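Local atomic coordinates of autoinducer 2 sensor kinase/phosphatase luxQ (Vibrio cholerae, PDB entry 3C38), a protein that senses the quorum-sensing signal AI-2 through LuxP and switches between histidine kinase and phosphatase activity, controlling phosphoryl flow through LuxU to LuxO. Residues 112-125 with 133-145. Sequence-based numbering, arbitrary orientation. Where two conformers were deposited one is given.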
loop_
_atom_site.group_PDB
_atom_site.type_symbol
_atom_site.label_atom_id
_atom_site.label_comp_id
_atom_site.label_asym_id
_atom_site.label_seq_id
_atom_site.Cartn_x
_atom_site.Cartn_y
_atom_site.Cartn_z
ATOM N N LEU A 112 1.010 -14.545 -4.030
ATOM C CA LEU A 112 0.183 -13.537 -3.376
ATOM C C LEU A 112 -1.289 -13.810 -3.642
ATOM O O LEU A 112 -2.139 -13.512 -2.807
ATOM C CB LEU A 112 0.547 -12.139 -3.881
ATOM C CG LEU A 112 1.947 -11.642 -3.517
ATOM C CD1 LEU A 112 2.162 -10.244 -4.080
ATOM C CD2 LEU A 112 2.106 -11.634 -2.003
ATOM N N ILE A 113 -1.577 -14.375 -4.813
ATOM C CA ILE A 113 -2.942 -14.715 -5.201
ATOM C C ILE A 113 -3.600 -15.473 -4.059
ATOM O O ILE A 113 -4.701 -15.156 -3.633
ATOM C CB ILE A 113 -2.963 -15.644 -6.430
ATOM C CG1 ILE A 113 -2.114 -15.056 -7.557
ATOM C CG2 ILE A 113 -4.388 -15.868 -6.884
ATOM C CD1 ILE A 113 -2.643 -13.788 -8.124
ATOM N N ARG A 114 -2.908 -16.490 -3.575
ATOM C CA ARG A 114 -3.411 -17.314 -2.486
ATOM C C ARG A 114 -3.466 -16.547 -1.178
ATOM O O ARG A 114 -4.463 -16.594 -0.458
ATOM C CB ARG A 114 -2.508 -18.534 -2.308
ATOM C CG ARG A 114 -2.538 -19.508 -3.462
ATOM C CD ARG A 114 -3.863 -20.247 -3.505
ATOM N NE ARG A 114 -3.921 -21.183 -4.623
ATOM C CZ ARG A 114 -4.506 -22.372 -4.554
ATOM N NH1 ARG A 114 -5.079 -22.760 -3.421
ATOM N NH2 ARG A 114 -4.505 -23.173 -5.610
ATOM N N ARG A 115 -2.380 -15.838 -0.880
ATOM C CA ARG A 115 -2.260 -15.056 0.347
ATOM C C ARG A 115 -3.462 -14.157 0.604
ATOM O O ARG A 115 -3.996 -14.122 1.710
ATOM C CB ARG A 115 -0.988 -14.207 0.305
ATOM C CG ARG A 115 0.292 -15.021 0.186
ATOM C CD ARG A 115 1.512 -14.141 0.356
ATOM N NE ARG A 115 2.737 -14.922 0.485
ATOM C CZ ARG A 115 3.919 -14.396 0.779
ATOM N NH1 ARG A 115 4.021 -13.093 0.970
ATOM N NH2 ARG A 115 4.988 -15.167 0.900
ATOM N N VAL A 116 -3.880 -13.424 -0.419
ATOM C CA VAL A 116 -5.021 -12.531 -0.294
ATOM C C VAL A 116 -6.261 -13.315 -0.732
ATOM O O VAL A 116 -6.823 -13.074 -1.794
ATOM C CB VAL A 116 -4.825 -11.280 -1.179
ATOM C CG1 VAL A 116 -5.996 -10.341 -1.025
ATOM C CG2 VAL A 116 -3.541 -10.574 -0.795
ATOM N N ALA A 117 -6.670 -14.258 0.113
ATOM C CA ALA A 117 -7.805 -15.137 -0.148
ATOM C C ALA A 117 -9.144 -14.459 -0.357
ATOM O O ALA A 117 -9.790 -14.663 -1.383
ATOM C CB ALA A 117 -7.928 -16.159 0.972
ATOM N N ILE A 118 -9.563 -13.650 0.610
ATOM C CA ILE A 118 -10.855 -12.975 0.530
ATOM C C ILE A 118 -10.869 -11.583 -0.109
ATOM O O ILE A 118 -9.838 -10.916 -0.210
ATOM C CB ILE A 118 -11.463 -12.865 1.919
ATOM C CG1 ILE A 118 -10.616 -11.917 2.774
ATOM C CG2 ILE A 118 -11.513 -14.251 2.554
ATOM C CD1 ILE A 118 -11.181 -11.653 4.151
ATOM N N SER A 119 -12.059 -11.153 -0.528
ATOM C CA SER A 119 -12.245 -9.849 -1.171
ATOM C C SER A 119 -12.728 -8.787 -0.181
ATOM O O SER A 119 -13.194 -9.109 0.919
ATOM C CB SER A 119 -13.273 -9.958 -2.317
ATOM O OG SER A 119 -12.871 -10.874 -3.322
ATOM N N GLY A 120 -12.613 -7.521 -0.579
ATOM C CA GLY A 120 -13.082 -6.436 0.266
ATOM C C GLY A 120 -12.275 -6.129 1.511
ATOM O O GLY A 120 -12.709 -5.330 2.345
ATOM N N ASN A 121 -11.109 -6.760 1.652
ATOM C CA ASN A 121 -10.244 -6.521 2.809
ATOM C C ASN A 121 -8.785 -6.367 2.409
ATOM O O ASN A 121 -8.264 -7.126 1.595
ATOM C CB ASN A 121 -10.356 -7.652 3.833
ATOM C CG ASN A 121 -11.652 -7.604 4.624
ATOM O OD1 ASN A 121 -11.653 -7.821 5.837
ATOM N ND2 ASN A 121 -12.763 -7.334 3.944
ATOM N N TRP A 122 -8.138 -5.365 2.986
ATOM C CA TRP A 122 -6.732 -5.109 2.723
ATOM C C TRP A 122 -5.925 -6.184 3.442
ATOM O O TRP A 122 -6.295 -6.612 4.537
ATOM C CB TRP A 122 -6.341 -3.729 3.250
ATOM C CG TRP A 122 -6.763 -2.606 2.363
ATOM C CD1 TRP A 122 -7.833 -1.779 2.532
ATOM C CD2 TRP A 122 -6.124 -2.201 1.148
ATOM N NE1 TRP A 122 -7.903 -0.881 1.490
ATOM C CE2 TRP A 122 -6.865 -1.118 0.626
ATOM C CE3 TRP A 122 -4.997 -2.652 0.445
ATOM C CZ2 TRP A 122 -6.514 -0.473 -0.567
ATOM C CZ3 TRP A 122 -4.645 -2.016 -0.736
ATOM C CH2 TRP A 122 -5.406 -0.934 -1.234
ATOM N N HIS A 123 -4.836 -6.626 2.821
ATOM C CA HIS A 123 -3.981 -7.648 3.410
ATOM C C HIS A 123 -2.543 -7.154 3.465
ATOM O O HIS A 123 -1.992 -6.715 2.452
ATOM C CB HIS A 123 -4.016 -8.932 2.576
ATOM C CG HIS A 123 -5.296 -9.697 2.689
ATOM N ND1 HIS A 123 -5.516 -10.646 3.666
ATOM C CD2 HIS A 123 -6.430 -9.648 1.950
ATOM C CE1 HIS A 123 -6.728 -11.148 3.522
ATOM N NE2 HIS A 123 -7.304 -10.561 2.488
ATOM N N LEU A 124 -1.944 -7.224 4.652
ATOM C CA LEU A 124 -0.558 -6.825 4.836
ATOM C C LEU A 124 0.253 -8.081 4.564
ATOM O O LEU A 124 0.204 -9.040 5.332
ATOM C CB LEU A 124 -0.327 -6.333 6.265
ATOM C CG LEU A 124 1.135 -6.071 6.644
ATOM C CD1 LEU A 124 1.747 -5.073 5.667
ATOM C CD2 LEU A 124 1.208 -5.551 8.080
ATOM N N VAL A 125 0.971 -8.086 3.449
ATOM C CA VAL A 125 1.775 -9.234 3.060
ATOM C C VAL A 125 3.198 -8.794 2.722
ATOM O O VAL A 125 3.446 -7.622 2.454
ATOM C CB VAL A 125 1.167 -9.930 1.854
ATOM C CG1 VAL A 125 -0.268 -10.323 2.161
ATOM C CG2 VAL A 125 1.222 -9.010 0.657
ATOM N N SER A 133 13.008 -8.091 2.213
ATOM C CA SER A 133 11.619 -8.405 1.928
ATOM C C SER A 133 10.808 -7.121 1.791
ATOM O O SER A 133 10.948 -6.190 2.582
ATOM C CB SER A 133 11.032 -9.280 3.036
ATOM O OG SER A 133 10.897 -8.549 4.240
ATOM N N VAL A 134 9.966 -7.087 0.767
ATOM C CA VAL A 134 9.109 -5.949 0.486
ATOM C C VAL A 134 7.745 -6.106 1.166
ATOM O O VAL A 134 7.099 -7.151 1.040
ATOM C CB VAL A 134 8.905 -5.812 -1.039
ATOM C CG1 VAL A 134 7.785 -4.847 -1.339
ATOM C CG2 VAL A 134 10.203 -5.346 -1.685
ATOM N N HIS A 135 7.323 -5.077 1.896
ATOM C CA HIS A 135 6.027 -5.086 2.578
ATOM C C HIS A 135 4.969 -4.422 1.679
ATOM O O HIS A 135 5.154 -3.307 1.181
ATOM C CB HIS A 135 6.158 -4.384 3.928
ATOM C CG HIS A 135 7.030 -5.122 4.894
ATOM N ND1 HIS A 135 6.530 -6.022 5.813
ATOM C CD2 HIS A 135 8.380 -5.174 5.018
ATOM C CE1 HIS A 135 7.530 -6.595 6.458
ATOM N NE2 HIS A 135 8.665 -6.097 5.993
ATOM N N ILE A 136 3.859 -5.124 1.470
ATOM C CA ILE A 136 2.810 -4.652 0.579
ATOM C C ILE A 136 1.416 -4.765 1.159
ATOM O O ILE A 136 1.098 -5.740 1.830
ATOM C CB ILE A 136 2.808 -5.475 -0.713
ATOM C CG1 ILE A 136 4.231 -5.599 -1.247
ATOM C CG2 ILE A 136 1.877 -4.844 -1.740
ATOM C CD1 ILE A 136 4.350 -6.530 -2.444
ATOM N N LEU A 137 0.590 -3.751 0.906
ATOM C CA LEU A 137 -0.803 -3.770 1.344
ATOM C C LEU A 137 -1.546 -4.133 0.058
ATOM O O LEU A 137 -1.457 -3.420 -0.945
ATOM C CB LEU A 137 -1.246 -2.398 1.841
ATOM C CG LEU A 137 -0.677 -1.976 3.199
ATOM C CD1 LEU A 137 -0.947 -0.492 3.447
ATOM C CD2 LEU A 137 -1.312 -2.832 4.293
ATOM N N MET A 138 -2.234 -5.268 0.067
ATOM C CA MET A 138 -2.945 -5.693 -1.120
ATOM C C MET A 138 -4.417 -5.897 -0.875
ATOM O O MET A 138 -4.844 -6.164 0.249
ATOM C CB MET A 138 -2.351 -6.982 -1.671
ATOM C CG MET A 138 -1.081 -6.784 -2.448
ATOM S SD MET A 138 -0.744 -8.237 -3.414
ATOM C CE MET A 138 -2.054 -8.175 -4.584
ATOM N N ARG A 139 -5.189 -5.774 -1.946
ATOM C CA ARG A 139 -6.628 -5.948 -1.866
ATOM C C ARG A 139 -7.146 -6.506 -3.185
ATOM O O ARG A 139 -6.679 -6.132 -4.262
ATOM C CB ARG A 139 -7.298 -4.614 -1.532
ATOM C CG ARG A 139 -8.779 -4.717 -1.216
ATOM C CD ARG A 139 -9.281 -3.411 -0.637
ATOM N NE ARG A 139 -10.713 -3.458 -0.353
ATOM C CZ ARG A 139 -11.656 -3.365 -1.284
ATOM N NH1 ARG A 139 -11.315 -3.213 -2.559
ATOM N NH2 ARG A 139 -12.933 -3.424 -0.934
ATOM N N ARG A 140 -8.109 -7.419 -3.081
ATOM C CA ARG A 140 -8.702 -8.071 -4.251
ATOM C C ARG A 140 -10.153 -7.626 -4.492
ATOM O O ARG A 140 -10.930 -7.463 -3.554
ATOM C CB ARG A 140 -8.675 -9.594 -4.044
ATOM C CG ARG A 140 -8.978 -10.407 -5.277
ATOM C CD ARG A 140 -9.109 -11.895 -4.952
ATOM N NE ARG A 140 -10.259 -12.153 -4.100
ATOM C CZ ARG A 140 -10.889 -13.320 -4.023
ATOM N NH1 ARG A 140 -10.481 -14.351 -4.754
ATOM N NH2 ARG A 140 -11.939 -13.452 -3.220
ATOM N N SER A 141 -10.519 -7.438 -5.752
ATOM C CA SER A 141 -11.886 -7.056 -6.079
ATOM C C SER A 141 -12.402 -7.908 -7.242
ATOM O O SER A 141 -11.822 -7.923 -8.328
ATOM C CB SER A 141 -11.958 -5.568 -6.438
ATOM O OG SER A 141 -13.309 -5.139 -6.523
ATOM N N SER A 142 -13.501 -8.612 -7.004
ATOM C CA SER A 142 -14.099 -9.484 -8.015
ATOM C C SER A 142 -14.426 -8.758 -9.311
ATOM O O SER A 142 -14.896 -7.626 -9.297
ATOM C CB SER A 142 -15.375 -10.111 -7.454
ATOM O OG SER A 142 -15.160 -10.602 -6.135
ATOM N N LEU A 143 -14.162 -9.414 -10.436
ATOM C CA LEU A 143 -14.456 -8.850 -11.751
ATOM C C LEU A 143 -15.596 -9.678 -12.323
ATOM O O LEU A 143 -15.381 -10.766 -12.858
ATOM C CB LEU A 143 -13.238 -8.943 -12.673
ATOM C CG LEU A 143 -12.039 -8.077 -12.296
ATOM C CD1 LEU A 143 -10.860 -8.403 -13.193
ATOM C CD2 LEU A 143 -12.416 -6.605 -12.420
ATOM N N ILE A 144 -16.813 -9.163 -12.191
ATOM C CA ILE A 144 -17.997 -9.856 -12.676
ATOM C C ILE A 144 -18.437 -9.301 -14.024
ATOM O O ILE A 144 -17.998 -8.229 -14.437
ATOM C CB ILE A 144 -19.116 -9.749 -11.633
ATOM C CG1 ILE A 144 -18.639 -10.433 -10.349
ATOM C CG2 ILE A 144 -20.392 -10.404 -12.141
ATOM C CD1 ILE A 144 -19.458 -10.129 -9.120
ATOM N N GLU A 145 -19.296 -10.026 -14.725
ATOM C CA GLU A 145 -19.717 -9.553 -16.031
ATOM C C GLU A 145 -21.200 -9.222 -16.130
ATOM O O GLU A 145 -22.028 -9.787 -15.412
ATOM C CB GLU A 145 -19.337 -10.582 -17.089
ATOM C CG GLU A 145 -18.958 -9.958 -18.406
ATOM C CD GLU A 145 -19.759 -10.508 -19.548
ATOM O OE1 GLU A 145 -20.478 -11.509 -19.337
ATOM O OE2 GLU A 145 -19.662 -9.946 -20.658
HETATM O O HOH W 1 -8.853 -8.367 -0.621
HETATM O O HOH W 2 -15.257 -12.434 -4.376
#
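Arg-139 lays its aliphatic chain across the indole of Trp-122, CD sitting 3.6 Å from the centroid of the five-membered ring in a CH-pi contact over the face. With CG anti to the backbone N (chi1 -171°) and the chain extended to NE, the guanidinium runs on past the ring to Gly-120, where NH2 lies 3.2 Å from CA; it is claimed by Asp-45, in a salt bridge, and by Gln-44, both from helix 22-47. Arg-140, on the other side of the strand, bends at chi3 (65°) instead, which brings the edge of its guanidinium to Ser-119 OG; the bonds from NH2 (2.7 Å) and NE are both weak, while Ala-117 O lies 3.0 Å above one guanidinium face. Strands 123-127 and 134-143 form an antiparallel hairpin at the margin of the five-stranded sheet of this periplasmic, Cache-clan sensor domain. Paired backbone bonds join His-123 to Met-138 and Val-125 to Ile-136. Against the end of helix 106-115, Met-138 crosses Leu-112 at about a right angle, SD 3.6 Å from CD1, and its CB meets CG2 of Val-116, just past the helix, at 3.9 Å. Where the strands part, a water donates to Ile-118 O and Asn-121 O and accepts from Arg-140 N (2.7 Å).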